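Local coordinates for triphenylmethane reductase (Citrobacter sp. my-5, PDB 2JL1), which reduces triphenylmethane dyes, decolourising pollutants of this class, using NADP(H) as its cofactor in an NmrA-like Rossmann-type fold, at the interface of chains A and B. Coordinates in Å, arbitrary orientation; residue numbers count along the deposited sequence, not the author numbering. Chains: chain A/B, Triphenylmethane reductase.

The interface of chains A and B. Residues chain A 84, 88-89, 92, 127; chain B 84-85, 88.
Two flat groups of chain A meet the methyls of B:Val85 differently. Over one face of the A:Ala88–A:Asn89 peptide sits CG2 of B:Val85, 3.6 Å from the carbonyl oxygen O of A:Ala88. It stands about 3.6 Å off the plane of that carbonyl group, and the angle of 97° at O, from C of A:Ala88 to CG2 of B:Val85, excludes a position in line with the bond. The side-chain amide of A:Asn89 is instead met end-on at its oxygen: CG1 of B:Val85 is 3.8 Å from OD1 of A:Asn89, and the two side chains cross at about a right angle. With CG1 opposite the backbone N (chi1 -177°), the valine fork directs one methyl to each group. CG2 also touches the aliphatic part of A:Lys92, 3.9 Å from its CD; the lysine chain runs extended to CE and bends only at chi4, carrying NZ away from the valine.

Beside this, B:Ile84 projects towards helix 117-130 of chain A. Its CG2 bridges two alanine methyls, 3.8 Å from CB of A:Ala88 and equally far from CB of A:Ala127. The small methyls of A:Ala88 and B:Ala88 probably allow the roughly antiparallel copies of helix 80-96 to approach closely. CG2 of A:Ile84 reaches CB of B:Ala88 at 3.8 Å, reproducing the isoleucine–alanine pair with chains exchanged; this two-fold symmetry is compatible with a functional dimer but does not prove one. The terminal methyl CD1 of B:Ile84 packs 3.4 Å from CA of A:Ala127.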
# COMPACT_ATOMS: atom_id res chain seq x y z
N ILE A 84 5.92 -5.03 5.28
CA ILE A 84 5.72 -4.19 4.07
C ILE A 84 6.95 -4.21 3.16
O ILE A 84 6.82 -4.42 1.94
CB ILE A 84 5.29 -2.77 4.48
CG1 ILE A 84 3.85 -2.86 5.05
CG2 ILE A 84 5.50 -1.74 3.33
CD1 ILE A 84 3.00 -1.70 4.81
N ALA A 88 7.15 -5.82 -0.39
CA ALA A 88 7.55 -4.98 -1.53
C ALA A 88 8.68 -5.64 -2.34
O ALA A 88 8.66 -5.57 -3.57
CB ALA A 88 7.95 -3.58 -1.09
N ASN A 89 9.64 -6.26 -1.65
CA ASN A 89 10.70 -7.04 -2.31
C ASN A 89 10.13 -8.18 -3.13
O ASN A 89 10.61 -8.44 -4.24
CB ASN A 89 11.67 -7.65 -1.29
CG ASN A 89 12.54 -6.63 -0.59
OD1 ASN A 89 12.78 -5.52 -1.08
ND2 ASN A 89 13.06 -7.04 0.58
N LYS A 92 8.43 -6.78 -6.34
CA LYS A 92 9.42 -6.31 -7.33
C LYS A 92 10.13 -7.48 -8.00
O LYS A 92 10.33 -7.46 -9.22
CB LYS A 92 10.47 -5.38 -6.72
CG LYS A 92 11.27 -4.62 -7.79
CD LYS A 92 12.43 -3.90 -7.20
CE LYS A 92 13.23 -3.21 -8.30
NZ LYS A 92 14.12 -4.21 -8.94
N ALA A 127 0.77 -2.47 -4.12
CA ALA A 127 2.06 -2.81 -4.72
C ALA A 127 1.91 -3.74 -5.93
O ALA A 127 2.50 -3.50 -6.98
CB ALA A 127 3.02 -3.43 -3.68
N ILE B 84 7.86 1.76 -4.83
CA ILE B 84 7.23 1.11 -3.66
C ILE B 84 8.28 0.59 -2.67
O ILE B 84 8.19 0.85 -1.45
CB ILE B 84 6.24 0.03 -4.11
CG1 ILE B 84 5.03 0.75 -4.76
CG2 ILE B 84 5.89 -0.97 -2.96
CD1 ILE B 84 3.73 0.10 -4.59
N VAL B 85 9.27 -0.14 -3.20
CA VAL B 85 10.42 -0.62 -2.39
C VAL B 85 11.14 0.55 -1.73
O VAL B 85 11.43 0.49 -0.55
CB VAL B 85 11.46 -1.46 -3.23
CG1 VAL B 85 12.58 -1.98 -2.32
CG2 VAL B 85 10.78 -2.64 -3.89
N ALA B 88 8.96 1.99 0.91
CA ALA B 88 8.87 1.08 2.06
C ALA B 88 10.12 1.17 2.95
O ALA B 88 10.00 1.13 4.17
CB ALA B 88 8.62 -0.36 1.63